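PDB 4JGW: Ral guanine nucleotide dissociation stimulator-like 2 from Mus musculus, which probably acts as a guanine nucleotide exchange factor for small G proteins, and associates with GTP-bound Rap 1A and H-Ras in vitro. Local coordinates for residues T196-A207 with L290-C301. Residues are numbered along the deposited sequence; the frame is centred on the assembly and turned at random.
Sequences TDVLVFLADHLA and LLEKWIRVAEEC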
ATOM      1  N   THR A 196       1.330  24.781  20.295  1.00 37.85           N
ATOM      2  CA  THR A 196       0.120  24.911  21.115  1.00 37.11           C
ATOM      3  C   THR A 196      -1.031  25.633  20.391  1.00 36.62           C
ATOM      4  O   THR A 196      -2.140  25.720  20.920  1.00 36.57           O
ATOM      5  CB  THR A 196       0.402  25.600  22.485  1.00 37.17           C
ATOM      6  OG1 THR A 196       0.653  26.997  22.295  1.00 36.92           O
ATOM      7  CG2 THR A 196       1.595  24.959  23.193  1.00 37.17           C
ATOM      8  N   ASP A 197      -0.765  26.136  19.185  1.00 36.02           N
ATOM      9  CA  ASP A 197      -1.784  26.800  18.366  1.00 35.59           C
ATOM     10  C   ASP A 197      -2.811  25.840  17.764  1.00 35.14           C
ATOM     11  O   ASP A 197      -3.725  26.268  17.058  1.00 35.03           O
ATOM     12  CB  ASP A 197      -1.143  27.642  17.256  1.00 35.67           C
ATOM     13  CG  ASP A 197      -0.789  29.050  17.711  1.00 35.84           C
ATOM     14  OD1 ASP A 197      -1.200  29.460  18.819  1.00 35.77           O
ATOM     15  OD2 ASP A 197      -0.100  29.754  16.944  1.00 36.39           O
ATOM     16  N   VAL A 198      -2.654  24.546  18.043  1.00 34.55           N
ATOM     17  CA  VAL A 198      -3.662  23.543  17.693  1.00 33.90           C
ATOM     18  C   VAL A 198      -5.026  23.939  18.280  1.00 33.57           C
ATOM     19  O   VAL A 198      -6.073  23.617  17.713  1.00 33.42           O
ATOM     20  CB  VAL A 198      -3.238  22.111  18.146  1.00 33.79           C
ATOM     21  CG1 VAL A 198      -3.113  22.015  19.664  1.00 33.52           C
ATOM     22  CG2 VAL A 198      -4.203  21.055  17.614  1.00 33.56           C
ATOM     23  N   LEU A 199      -4.985  24.665  19.398  1.00 33.18           N
ATOM     24  CA  LEU A 199      -6.176  25.153  20.098  1.00 32.95           C
ATOM     25  C   LEU A 199      -6.938  26.223  19.317  1.00 32.74           C
ATOM     26  O   LEU A 199      -8.139  26.397  19.513  1.00 32.97           O
ATOM     27  CB  LEU A 199      -5.787  25.709  21.476  1.00 32.97           C
ATOM     28  CG  LEU A 199      -5.204  24.763  22.532  1.00 32.84           C
ATOM     29  CD1 LEU A 199      -4.647  25.556  23.703  1.00 32.60           C
ATOM     30  CD2 LEU A 199      -6.235  23.742  23.018  1.00 32.77           C
ATOM     31  N   VAL A 200      -6.230  26.930  18.439  1.00 32.59           N
ATOM     32  CA  VAL A 200      -6.780  28.053  17.670  1.00 32.50           C
ATOM     33  C   VAL A 200      -7.730  27.618  16.542  1.00 32.26           C
ATOM     34  O   VAL A 200      -8.596  28.391  16.116  1.00 32.19           O
ATOM     35  CB  VAL A 200      -5.632  28.959  17.125  1.00 32.50           C
ATOM     36  CG1 VAL A 200      -6.114  29.897  16.024  1.00 32.85           C
ATOM     37  CG2 VAL A 200      -5.004  29.759  18.264  1.00 32.67           C
ATOM     38  N   PHE A 201      -7.571  26.384  16.071  1.00 31.93           N
ATOM     39  CA  PHE A 201      -8.418  25.851  15.003  1.00 31.58           C
ATOM     40  C   PHE A 201      -9.460  24.885  15.552  1.00 31.45           C
ATOM     41  O   PHE A 201      -9.269  24.296  16.612  1.00 31.52           O
ATOM     42  CB  PHE A 201      -7.570  25.146  13.941  1.00 31.61           C
ATOM     43  CG  PHE A 201      -6.421  25.969  13.428  1.00 31.32           C
ATOM     44  CD1 PHE A 201      -5.119  25.686  13.828  1.00 30.88           C
ATOM     45  CD2 PHE A 201      -6.640  27.023  12.544  1.00 31.12           C
ATOM     46  CE1 PHE A 201      -4.049  26.440  13.358  1.00 31.40           C
ATOM     47  CE2 PHE A 201      -5.578  27.783  12.064  1.00 31.16           C
ATOM     48  CZ  PHE A 201      -4.278  27.494  12.473  1.00 31.65           C
ATOM     49  N   LEU A 202     -10.565  24.730  14.829  1.00 31.21           N
ATOM     50  CA  LEU A 202     -11.593  23.765  15.201  1.00 31.02           C
ATOM     51  C   LEU A 202     -11.115  22.341  14.919  1.00 30.91           C
ATOM     52  O   LEU A 202     -10.405  22.102  13.938  1.00 30.86           O
ATOM     53  CB  LEU A 202     -12.911  24.070  14.475  1.00 31.05           C
ATOM     54  CG  LEU A 202     -13.701  25.287  14.979  1.00 30.83           C
ATOM     55  CD1 LEU A 202     -14.675  25.791  13.923  1.00 30.88           C
ATOM     56  CD2 LEU A 202     -14.434  24.984  16.284  1.00 30.75           C
ATOM     57  N   ALA A 203     -11.499  21.409  15.789  1.00 30.80           N
ATOM     58  CA  ALA A 203     -10.985  20.036  15.753  1.00 30.80           C
ATOM     59  C   ALA A 203     -11.360  19.278  14.484  1.00 30.81           C
ATOM     60  O   ALA A 203     -10.533  18.556  13.926  1.00 30.87           O
ATOM     61  CB  ALA A 203     -11.433  19.268  16.981  1.00 30.75           C
ATOM     62  N   ASP A 204     -12.603  19.442  14.037  1.00 30.81           N
ATOM     63  CA  ASP A 204     -13.064  18.823  12.796  1.00 30.82           C
ATOM     64  C   ASP A 204     -12.298  19.352  11.583  1.00 30.68           C
ATOM     65  O   ASP A 204     -11.987  18.593  10.666  1.00 30.88           O
ATOM     66  CB  ASP A 204     -14.582  18.985  12.615  1.00 30.85           C
ATOM     67  CG  ASP A 204     -15.044  20.431  12.726  1.00 31.06           C
ATOM     68  OD1 ASP A 204     -14.664  21.114  13.705  1.00 30.98           O
ATOM     69  OD2 ASP A 204     -15.804  20.878  11.839  1.00 30.72           O
ATOM     70  N   HIS A 205     -11.974  20.645  11.598  1.00 30.45           N
ATOM     71  CA  HIS A 205     -11.182  21.257  10.529  1.00 30.24           C
ATOM     72  C   HIS A 205      -9.757  20.711  10.498  1.00 29.85           C
ATOM     73  O   HIS A 205      -9.207  20.456   9.425  1.00 29.78           O
ATOM     74  CB  HIS A 205     -11.149  22.785  10.662  1.00 30.25           C
ATOM     75  CG  HIS A 205     -12.459  23.452  10.379  1.00 30.80           C
ATOM     76  ND1 HIS A 205     -12.771  24.706  10.861  1.00 31.00           N
ATOM     77  CD2 HIS A 205     -13.538  23.044   9.669  1.00 31.16           C
ATOM     78  CE1 HIS A 205     -13.983  25.043  10.458  1.00 31.26           C
ATOM     79  NE2 HIS A 205     -14.471  24.051   9.735  1.00 31.59           N
ATOM     80  N   LEU A 206      -9.169  20.540  11.680  1.00 29.50           N
ATOM     81  CA  LEU A 206      -7.834  19.966  11.808  1.00 29.28           C
ATOM     82  C   LEU A 206      -7.805  18.544  11.256  1.00 29.25           C
ATOM     83  O   LEU A 206      -6.921  18.198  10.476  1.00 29.25           O
ATOM     84  CB  LEU A 206      -7.368  19.994  13.268  1.00 29.16           C
ATOM     85  CG  LEU A 206      -7.049  21.370  13.862  1.00 28.95           C
ATOM     86  CD1 LEU A 206      -7.239  21.376  15.377  1.00 28.35           C
ATOM     87  CD2 LEU A 206      -5.647  21.838  13.482  1.00 29.04           C
ATOM     88  N   ALA A 207      -8.791  17.740  11.646  1.00 29.30           N
ATOM     89  CA  ALA A 207      -8.931  16.369  11.155  1.00 29.55           C
ATOM     90  C   ALA A 207      -9.064  16.328   9.632  1.00 29.60           C
ATOM     91  O   ALA A 207      -8.355  15.568   8.967  1.00 29.46           O
ATOM     92  CB  ALA A 207     -10.116  15.686  11.813  1.00 29.40           C
ATOM     93  N   LEU A 290      -4.888  20.862  25.973  1.00 33.37           N
ATOM     94  CA  LEU A 290      -4.179  20.387  24.789  1.00 32.69           C
ATOM     95  C   LEU A 290      -4.397  18.889  24.572  1.00 32.35           C
ATOM     96  O   LEU A 290      -4.610  18.453  23.441  1.00 32.17           O
ATOM     97  CB  LEU A 290      -2.687  20.716  24.886  1.00 32.62           C
ATOM     98  CG  LEU A 290      -2.315  22.191  24.684  1.00 32.16           C
ATOM     99  CD1 LEU A 290      -1.035  22.535  25.426  1.00 31.45           C
ATOM    100  CD2 LEU A 290      -2.193  22.540  23.207  1.00 31.09           C
ATOM    101  N   LEU A 291      -4.355  18.116  25.656  1.00 31.98           N
ATOM    102  CA  LEU A 291      -4.658  16.683  25.599  1.00 31.70           C
ATOM    103  C   LEU A 291      -6.081  16.449  25.094  1.00 31.51           C
ATOM    104  O   LEU A 291      -6.296  15.650  24.181  1.00 31.30           O
ATOM    105  CB  LEU A 291      -4.474  16.023  26.971  1.00 31.59           C
ATOM    106  CG  LEU A 291      -3.064  15.848  27.544  1.00 31.55           C
ATOM    107  CD1 LEU A 291      -3.143  15.475  29.018  1.00 31.46           C
ATOM    108  CD2 LEU A 291      -2.264  14.808  26.773  1.00 31.11           C
ATOM    109  N   GLU A 292      -7.036  17.165  25.689  1.00 31.30           N
ATOM    110  CA  GLU A 292      -8.446  17.112  25.292  1.00 31.26           C
ATOM    111  C   GLU A 292      -8.636  17.493  23.824  1.00 30.95           C
ATOM    112  O   GLU A 292      -9.440  16.882  23.118  1.00 31.00           O
ATOM    113  CB  GLU A 292      -9.289  18.029  26.188  1.00 31.39           C
ATOM    114  CG  GLU A 292      -9.497  17.508  27.613  1.00 32.12           C
ATOM    115  CD  GLU A 292      -9.819  18.609  28.623  1.00 33.10           C
ATOM    116  OE1 GLU A 292     -10.119  19.752  28.212  1.00 33.52           O
ATOM    117  OE2 GLU A 292      -9.772  18.325  29.840  1.00 33.16           O
ATOM    118  N   LYS A 293      -7.886  18.498  23.375  1.00 30.49           N
ATOM    119  CA  LYS A 293      -7.946  18.958  21.990  1.00 30.14           C
ATOM    120  C   LYS A 293      -7.513  17.878  20.997  1.00 29.84           C
ATOM    121  O   LYS A 293      -8.206  17.626  20.009  1.00 29.66           O
ATOM    122  CB  LYS A 293      -7.098  20.221  21.802  1.00 30.09           C
ATOM    123  CG  LYS A 293      -7.214  20.861  20.421  1.00 30.44           C
ATOM    124  CD  LYS A 293      -8.613  21.409  20.186  1.00 30.94           C
ATOM    125  CE  LYS A 293      -8.716  22.084  18.840  1.00 31.16           C
ATOM    126  NZ  LYS A 293      -9.790  23.112  18.842  1.00 32.50           N
ATOM    127  N   TRP A 294      -6.370  17.250  21.268  1.00 29.53           N
ATOM    128  CA  TRP A 294      -5.836  16.197  20.407  1.00 29.26           C
ATOM    129  C   TRP A 294      -6.689  14.933  20.422  1.00 29.24           C
ATOM    130  O   TRP A 294      -6.822  14.263  19.394  1.00 29.27           O
ATOM    131  CB  TRP A 294      -4.387  15.870  20.773  1.00 29.25           C
ATOM    132  CG  TRP A 294      -3.401  16.879  20.264  1.00 28.77           C
ATOM    133  CD1 TRP A 294      -2.658  17.745  21.010  1.00 28.36           C
ATOM    134  CD2 TRP A 294      -3.057  17.130  18.894  1.00 28.29           C
ATOM    135  NE1 TRP A 294      -1.873  18.520  20.194  1.00 28.55           N
ATOM    136  CE2 TRP A 294      -2.095  18.164  18.890  1.00 28.13           C
ATOM    137  CE3 TRP A 294      -3.472  16.587  17.670  1.00 28.46           C
ATOM    138  CZ2 TRP A 294      -1.532  18.663  17.710  1.00 28.15           C
ATOM    139  CZ3 TRP A 294      -2.913  17.084  16.496  1.00 28.16           C
ATOM    140  CH2 TRP A 294      -1.953  18.113  16.528  1.00 28.20           C
ATOM    141  N   ILE A 295      -7.260  14.617  21.586  1.00 29.07           N
ATOM    142  CA  ILE A 295      -8.209  13.510  21.720  1.00 29.10           C
ATOM    143  C   ILE A 295      -9.398  13.725  20.779  1.00 29.15           C
ATOM    144  O   ILE A 295      -9.814  12.804  20.070  1.00 29.20           O
ATOM    145  CB  ILE A 295      -8.699  13.339  23.190  1.00 28.94           C
ATOM    146  CG1 ILE A 295      -7.594  12.725  24.057  1.00 28.86           C
ATOM    147  CG2 ILE A 295      -9.954  12.469  23.257  1.00 28.94           C
ATOM    148  CD1 ILE A 295      -7.818  12.863  25.558  1.00 28.61           C
ATOM    149  N   ARG A 296      -9.923  14.949  20.776  1.00 29.09           N
ATOM    150  CA  ARG A 296     -11.054  15.315  19.932  1.00 29.12           C
ATOM    151  C   ARG A 296     -10.679  15.315  18.447  1.00 29.25           C
ATOM    152  O   ARG A 296     -11.486  14.925  17.603  1.00 29.39           O
ATOM    153  CB  ARG A 296     -11.622  16.674  20.362  1.00 28.94           C
ATOM    154  CG  ARG A 296     -12.761  17.212  19.498  1.00 28.66           C
ATOM    155  CD  ARG A 296     -13.995  16.311  19.497  1.00 28.49           C
ATOM    156  NE  ARG A 296     -14.597  16.183  20.822  1.00 28.54           N
ATOM    157  CZ  ARG A 296     -15.400  17.088  21.378  1.00 28.11           C
ATOM    158  NH1 ARG A 296     -15.701  18.208  20.732  1.00 28.27           N
ATOM    159  NH2 ARG A 296     -15.896  16.872  22.586  1.00 27.70           N
ATOM    160  N   VAL A 297      -9.460  15.752  18.139  1.00 29.42           N
ATOM    161  CA  VAL A 297      -8.940  15.703  16.770  1.00 29.69           C
ATOM    162  C   VAL A 297      -8.851  14.253  16.283  1.00 29.94           C
ATOM    163  O   VAL A 297      -9.213  13.952  15.143  1.00 30.07           O
ATOM    164  CB  VAL A 297      -7.566  16.412  16.647  1.00 29.48           C
ATOM    165  CG1 VAL A 297      -6.904  16.109  15.301  1.00 29.37           C
ATOM    166  CG2 VAL A 297      -7.726  17.913  16.826  1.00 29.58           C
ATOM    167  N   ALA A 298      -8.380  13.366  17.159  1.00 30.16           N
ATOM    168  CA  ALA A 298      -8.315  11.937  16.866  1.00 30.47           C
ATOM    169  C   ALA A 298      -9.708  11.369  16.635  1.00 30.67           C
ATOM    170  O   ALA A 298      -9.905  10.548  15.742  1.00 30.68           O
ATOM    171  CB  ALA A 298      -7.615  11.190  17.991  1.00 30.45           C
ATOM    172  N   GLU A 299     -10.669  11.819  17.438  1.00 31.08           N
ATOM    173  CA  GLU A 299     -12.063  11.407  17.295  1.00 31.48           C
ATOM    174  C   GLU A 299     -12.669  11.876  15.965  1.00 31.42           C
ATOM    175  O   GLU A 299     -13.397  11.125  15.311  1.00 31.61           O
ATOM    176  CB  GLU A 299     -12.889  11.883  18.498  1.00 31.59           C
ATOM    177  CG  GLU A 299     -14.384  11.556  18.455  1.00 32.74           C
ATOM    178  CD  GLU A 299     -14.705  10.066  18.567  1.00 34.39           C
ATOM    179  OE1 GLU A 299     -13.780   9.225  18.641  1.00 35.28           O
ATOM    180  OE2 GLU A 299     -15.907   9.731  18.569  1.00 35.36           O
ATOM    181  N   GLU A 300     -12.347  13.104  15.561  1.00 31.32           N
ATOM    182  CA  GLU A 300     -12.831  13.650  14.287  1.00 31.36           C
ATOM    183  C   GLU A 300     -12.179  12.971  13.078  1.00 31.31           C
ATOM    184  O   GLU A 300     -12.797  12.857  12.016  1.00 31.33           O
ATOM    185  CB  GLU A 300     -12.636  15.167  14.222  1.00 31.25           C
ATOM    186  CG  GLU A 300     -13.447  15.965  15.245  1.00 31.64           C
ATOM    187  CD  GLU A 300     -14.928  16.088  14.899  1.00 32.14           C
ATOM    188  OE1 GLU A 300     -15.341  15.682  13.789  1.00 32.33           O
ATOM    189  OE2 GLU A 300     -15.684  16.601  15.750  1.00 32.23           O
ATOM    190  N   CYS A 301     -10.934  12.525  13.249  1.00 31.17           N
ATOM    191  CA  CYS A 301     -10.251  11.707  12.244  1.00 31.06           C
ATOM    192  C   CYS A 301     -10.954  10.359  12.043  1.00 31.18           C
ATOM    193  O   CYS A 301     -11.076   9.884  10.915  1.00 31.00           O
ATOM    194  CB  CYS A 301      -8.785  11.478  12.630  1.00 31.03           C
ATOM    195  SG  CYS A 301      -7.695  12.911  12.415  1.00 30.13           S
TER
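Over one face of the Trp-294 indole lies CG2 of Val-198, 3.8 Å from the centroid of the six-membered ring in a CH-pi contact, displaced toward the rim; CG1 of the same valine stands on the same side of the ring plane, out past the rim at NE1 and 3.7 Å from that atom, whose hydrogen bond goes to Ser-263. The contact belongs to the largely helical Ras-GEF (CDC25-homology) domain, and it illustrates how a 3-10 turn and the helix after it can pack on one and the same helix, 284-303. With chi1 of Val-198 at 63° (measured to CG1), CG2 is anti to the backbone N and reaches the six-membered ring, while CG1 also meets CD2 of Leu-290, which touches CG of Leu-199. Trp-450 of helix 445-453 touches Val-198 as well.

Past the turn, helix 203-207 crosses helix 290-301 at -57°, with 8.0 Å between the axes. Small alanine side chains at the interface are consistent with this approach: Ala-203 is a knob in the hole formed by Lys-293, Arg-296, Val-297 and Glu-300, its CB 3.5 Å from CG of Arg-296. One turn on, CB of Ala-207 presses on CB of Glu-300 and SG of Cys-301. Lys-293 spans the joint between turn and helix. Bent at chi2, its chain runs past CD2 of Leu-199 and CD1 of Leu-206, and NZ donates to the carbonyl O of Phe-201 at 2.6 Å, lying in the carbonyl plane with a C=O...N angle of 159°.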